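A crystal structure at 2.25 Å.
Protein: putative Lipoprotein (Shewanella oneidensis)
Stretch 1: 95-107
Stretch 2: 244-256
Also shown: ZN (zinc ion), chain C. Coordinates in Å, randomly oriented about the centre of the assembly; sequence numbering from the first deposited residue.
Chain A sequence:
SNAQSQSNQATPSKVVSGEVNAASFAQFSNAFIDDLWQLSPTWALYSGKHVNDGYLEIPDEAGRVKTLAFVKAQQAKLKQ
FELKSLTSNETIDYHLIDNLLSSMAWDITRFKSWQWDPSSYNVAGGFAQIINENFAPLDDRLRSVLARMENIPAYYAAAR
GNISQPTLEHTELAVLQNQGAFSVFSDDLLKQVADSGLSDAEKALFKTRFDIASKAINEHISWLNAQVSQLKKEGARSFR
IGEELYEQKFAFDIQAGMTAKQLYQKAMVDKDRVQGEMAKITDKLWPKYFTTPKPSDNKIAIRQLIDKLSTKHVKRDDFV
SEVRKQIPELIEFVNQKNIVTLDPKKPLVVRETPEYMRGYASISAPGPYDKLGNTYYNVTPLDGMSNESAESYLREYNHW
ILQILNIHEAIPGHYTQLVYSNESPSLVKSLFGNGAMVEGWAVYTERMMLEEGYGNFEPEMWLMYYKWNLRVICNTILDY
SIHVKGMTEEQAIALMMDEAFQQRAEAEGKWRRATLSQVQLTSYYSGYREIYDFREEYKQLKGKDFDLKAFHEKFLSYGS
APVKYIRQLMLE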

# COMPACT_ATOMS: atom_id res chain seq x y z
N HIS A 95 15.47 9.67 -11.03
CA HIS A 95 14.62 10.40 -10.12
C HIS A 95 14.14 9.59 -8.93
O HIS A 95 14.08 10.10 -7.79
N LEU A 96 13.79 8.34 -9.15
CA LEU A 96 13.41 7.47 -8.07
C LEU A 96 14.57 7.30 -7.08
O LEU A 96 14.35 7.37 -5.89
N ILE A 97 15.80 7.12 -7.57
CA ILE A 97 16.94 7.05 -6.70
C ILE A 97 17.17 8.36 -5.92
O ILE A 97 17.35 8.35 -4.69
N ASP A 98 17.16 9.49 -6.62
CA ASP A 98 17.37 10.78 -5.98
C ASP A 98 16.37 11.03 -4.83
O ASP A 98 16.75 11.38 -3.70
N ASN A 99 15.10 10.84 -5.13
CA ASN A 99 14.05 10.97 -4.17
C ASN A 99 14.17 9.97 -2.99
O ASN A 99 13.96 10.35 -1.85
N LEU A 100 14.46 8.71 -3.26
CA LEU A 100 14.68 7.75 -2.19
C LEU A 100 15.82 8.24 -1.27
O LEU A 100 15.69 8.23 -0.03
N LEU A 101 16.92 8.67 -1.87
CA LEU A 101 18.04 9.17 -1.09
C LEU A 101 17.63 10.39 -0.22
O LEU A 101 17.91 10.43 0.98
N SER A 102 16.97 11.37 -0.81
CA SER A 102 16.58 12.54 -0.04
C SER A 102 15.65 12.15 1.09
O SER A 102 15.72 12.68 2.17
N SER A 103 14.77 11.22 0.84
CA SER A 103 13.83 10.87 1.87
C SER A 103 14.46 10.05 3.00
O SER A 103 14.06 10.18 4.12
N MSE A 104 15.45 9.24 2.70
CA MSE A 104 16.25 8.57 3.76
C MSE A 104 16.91 9.57 4.70
O MSE A 104 16.81 9.43 5.93
N ALA A 105 17.59 10.57 4.13
CA ALA A 105 18.26 11.58 4.91
C ALA A 105 17.26 12.32 5.80
O ALA A 105 17.50 12.56 6.99
N TRP A 106 16.14 12.69 5.19
CA TRP A 106 15.12 13.45 5.85
C TRP A 106 14.47 12.67 6.96
O TRP A 106 14.19 13.24 7.98
N ASP A 107 14.24 11.36 6.77
CA ASP A 107 13.75 10.50 7.83
C ASP A 107 14.66 10.52 9.06
O ASP A 107 14.18 10.53 10.19
N GLU A 244 4.07 20.98 8.37
CA GLU A 244 5.39 21.01 7.76
C GLU A 244 5.86 19.60 7.41
O GLU A 244 6.31 19.35 6.29
N LEU A 245 5.80 18.68 8.38
CA LEU A 245 6.22 17.30 8.15
C LEU A 245 5.30 16.57 7.16
O LEU A 245 5.77 15.74 6.38
N TYR A 246 4.02 16.94 7.16
CA TYR A 246 3.05 16.24 6.35
C TYR A 246 3.31 16.55 4.89
O TYR A 246 3.42 15.65 4.08
N GLU A 247 3.47 17.83 4.57
CA GLU A 247 3.82 18.22 3.22
C GLU A 247 5.13 17.61 2.74
O GLU A 247 5.22 17.18 1.58
N GLN A 248 6.16 17.58 3.59
CA GLN A 248 7.44 17.01 3.17
C GLN A 248 7.22 15.51 2.94
O GLN A 248 7.67 14.98 1.91
N LYS A 249 6.51 14.82 3.85
CA LYS A 249 6.29 13.38 3.67
C LYS A 249 5.48 13.08 2.40
O LYS A 249 5.76 12.13 1.68
N PHE A 250 4.46 13.89 2.18
CA PHE A 250 3.61 13.80 1.01
C PHE A 250 4.47 13.98 -0.22
O PHE A 250 4.37 13.16 -1.11
N ALA A 251 5.36 14.96 -0.26
CA ALA A 251 6.23 15.12 -1.45
C ALA A 251 7.11 13.88 -1.68
O ALA A 251 7.20 13.42 -2.81
N PHE A 252 7.72 13.31 -0.62
CA PHE A 252 8.63 12.18 -0.79
C PHE A 252 7.90 10.87 -1.14
O PHE A 252 8.35 10.12 -2.02
N ASP A 253 6.77 10.60 -0.48
CA ASP A 253 6.06 9.34 -0.66
C ASP A 253 5.24 9.33 -1.95
O ASP A 253 5.24 8.34 -2.67
N ILE A 254 4.49 10.41 -2.22
CA ILE A 254 3.52 10.43 -3.33
C ILE A 254 4.14 11.00 -4.61
O ILE A 254 3.90 10.53 -5.70
N GLN A 255 4.99 12.00 -4.45
CA GLN A 255 5.64 12.67 -5.55
C GLN A 255 4.63 13.22 -6.52
O GLN A 255 4.81 13.17 -7.73
N ALA A 256 3.58 13.78 -5.97
CA ALA A 256 2.53 14.44 -6.73
C ALA A 256 3.07 15.76 -7.28
O ALA A 256 4.06 16.35 -6.77

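What happens at the start of stretch 1, before the two helices meet closely? H95 points its CA-to-CB bond sideways and makes no contact with stretch 2. With chi1 m, its ring instead binds the zinc ion, NE2 lying 2.0 Å from ZN, and water 1 sits 2.5 Å from the same metal. One residue on, L96 (m, t) also leaves its backbone sideways, but its end comes nearer, so that CD2 lies 4.0 Å from OE1 of Q255.

How does N99 use its amide? Its CA-to-CB bond points toward stretch 2, and chi1 t carries the amide to the end of the opposing helix. There ND2 donates a hydrogen bond to the backbone O of F252, 2.8 Å away with an N-H...O angle of 160°. That carbonyl is available because the helix is ending: Q255 leaves helical geometry with positive phi. The Q255 side chain (m, t) still turns in, bringing OE1 to 3.3 Å from N99 ND2, but the angle is too poor for a hydrogen bond. N99 OD1 meets the edge of the F252 ring, 3.3 Å from CD1.

What receives the ring of F252? With chi1 m, F252 inserts as a knob among N99, S102, S103 and W106. S102 (m) brings CB to 3.6 Å from F252 CE1. S103 lies where the backbones come closest, its CA 6.0 Å from CA of F252. Its CB sits over one ring face, 3.8 Å from the F252 ring centroid, in a CH-pi contact. The p rotamer of S103 turns OG back to its own helix, where it donates a hydrogen bond to O of L100 at 2.9 Å.

How does W106 complete the contact? Its chi1 is t, and the indole reaches across as a knob among L245, Q248, K249 and F252. F252 CE2 lies over one face of the indole, 3.4 Å from W106 CG, with the phenyl and five-membered ring planes inclined at 54°. At the edge, NE1 donates a hydrogen bond to OE1 of Q248 (m, t), 2.8 Å away, so the indole's N-H is satisfied across the interface. The far side of the indole packs against L245 (m, t), W106 CZ2 lying 3.9 Å from L245 CD2, and W106 CH2 is 3.8 Å from CB of K249. The K249 chain then leads away, and its NZ forms a salt bridge with OD2 of D253 at 2.8 Å.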

# COMPACT_ATOMS: atom_id res chain seq x y z
CB HIS A 95 13.48 11.07 -10.88
CG HIS A 95 13.94 12.23 -11.69
ND1 HIS A 95 14.50 12.08 -12.94
CD2 HIS A 95 13.99 13.57 -11.39
CE1 HIS A 95 14.84 13.29 -13.41
NE2 HIS A 95 14.51 14.21 -12.47
CB LEU A 96 12.97 6.13 -8.61
CG LEU A 96 11.64 6.08 -9.37
CD1 LEU A 96 11.45 4.61 -9.85
CD2 LEU A 96 10.43 6.59 -8.55
CB ILE A 97 18.22 6.61 -7.46
CG1 ILE A 97 18.11 5.13 -7.88
CG2 ILE A 97 19.45 6.83 -6.62
CD1 ILE A 97 19.15 4.70 -8.92
CB ASP A 98 17.23 11.87 -7.00
CG ASP A 98 17.88 13.17 -6.58
OD1 ASP A 98 18.86 13.17 -5.83
OD2 ASP A 98 17.41 14.21 -7.05
CB ASN A 99 12.67 10.76 -4.84
CG ASN A 99 11.53 11.08 -3.89
OD1 ASN A 99 11.37 12.22 -3.49
ND2 ASN A 99 10.78 10.07 -3.50
CB LEU A 100 15.01 6.37 -2.75
CG LEU A 100 15.38 5.29 -1.74
CD1 LEU A 100 14.12 4.89 -0.99
CD2 LEU A 100 16.04 4.13 -2.49
CB LEU A 101 19.28 9.46 -1.98
CG LEU A 101 19.99 8.24 -2.62
CD1 LEU A 101 21.10 8.65 -3.60
CD2 LEU A 101 20.54 7.27 -1.56
CB SER A 102 15.92 13.62 -0.92
OG SER A 102 16.88 14.14 -1.82
CB SER A 103 12.62 10.16 1.29
OG SER A 103 12.99 8.86 0.94
CB MSE A 104 17.30 7.60 3.20
CG MSE A 104 16.68 6.36 2.50
SE MSE A 104 17.95 5.35 1.37
CE MSE A 104 19.20 4.89 2.80
CB ALA A 105 19.01 12.56 4.01
CB TRP A 106 14.09 13.93 4.84
CG TRP A 106 12.83 14.53 5.43
CD1 TRP A 106 12.60 15.87 5.77
CD2 TRP A 106 11.59 13.83 5.77
NE1 TRP A 106 11.32 16.02 6.26
CE2 TRP A 106 10.66 14.84 6.25
CE3 TRP A 106 11.14 12.52 5.64
CZ2 TRP A 106 9.36 14.53 6.64
CZ3 TRP A 106 9.81 12.19 6.03
CH2 TRP A 106 8.95 13.18 6.54
CB ASP A 107 13.60 9.02 7.40
CG ASP A 107 12.25 8.73 6.68
OD1 ASP A 107 11.24 9.38 7.01
OD2 ASP A 107 12.19 7.82 5.80
CB GLU A 244 6.43 21.74 8.61
CG GLU A 244 7.77 21.94 7.84
CD GLU A 244 8.79 22.90 8.46
OE1 GLU A 244 8.92 22.96 9.71
OE2 GLU A 244 9.52 23.59 7.67
CB LEU A 245 6.34 16.53 9.46
CG LEU A 245 7.44 16.99 10.42
CD1 LEU A 245 7.33 16.25 11.76
CD2 LEU A 245 8.84 16.80 9.82
CB TYR A 246 1.62 16.59 6.75
CG TYR A 246 0.57 15.69 6.13
CD1 TYR A 246 0.07 15.98 4.87
CD2 TYR A 246 0.08 14.59 6.79
CE1 TYR A 246 -0.89 15.20 4.27
CE2 TYR A 246 -0.87 13.78 6.22
CZ TYR A 246 -1.36 14.10 4.93
OH TYR A 246 -2.32 13.34 4.31
CB GLU A 247 3.90 19.73 3.11
CG GLU A 247 2.55 20.46 3.25
CD GLU A 247 1.66 20.31 2.02
OE1 GLU A 247 2.06 19.64 1.03
OE2 GLU A 247 0.53 20.84 2.05
CB GLN A 248 8.60 17.28 4.18
CG GLN A 248 9.05 18.74 4.28
CD GLN A 248 9.94 19.16 5.52
OE1 GLN A 248 9.99 18.50 6.57
NE2 GLN A 248 10.61 20.30 5.38
CB LYS A 249 5.60 12.75 4.88
CG LYS A 249 5.54 11.22 4.88
CD LYS A 249 5.14 10.68 6.27
CE LYS A 249 5.38 9.19 6.49
NZ LYS A 249 4.60 8.34 5.58
CB PHE A 250 2.49 14.83 1.11
CG PHE A 250 1.52 14.82 -0.04
CD1 PHE A 250 0.45 13.98 -0.05
CD2 PHE A 250 1.66 15.73 -1.10
CE1 PHE A 250 -0.46 13.99 -1.12
CE2 PHE A 250 0.77 15.75 -2.15
CZ PHE A 250 -0.28 14.86 -2.18
CB ALA A 251 7.06 16.38 -1.39
CB PHE A 252 9.50 11.91 0.46
CG PHE A 252 10.59 12.90 0.69
CD1 PHE A 252 11.48 13.23 -0.34
CD2 PHE A 252 10.77 13.49 1.93
CE1 PHE A 252 12.49 14.13 -0.13
CE2 PHE A 252 11.79 14.40 2.15
CZ PHE A 252 12.64 14.73 1.11
CB ASP A 253 5.08 9.09 0.51
CG ASP A 253 5.78 8.77 1.83
OD1 ASP A 253 7.03 8.64 1.84
OD2 ASP A 253 5.06 8.61 2.87
CB ILE A 254 2.33 11.28 -2.93
CG1 ILE A 254 1.69 10.74 -1.63
CG2 ILE A 254 1.28 11.36 -4.02
CD1 ILE A 254 1.14 9.32 -1.69
CB GLN A 255 6.66 11.75 -6.25
CG GLN A 255 7.82 11.31 -5.38
CD GLN A 255 8.88 10.55 -6.16
OE1 GLN A 255 8.94 9.30 -6.09
NE2 GLN A 255 9.71 11.26 -6.86
CB ALA A 256 1.33 14.74 -5.84
ZN ZN C . 14.92 16.14 -12.61
O HOH W 1 15.31 16.84 -15.02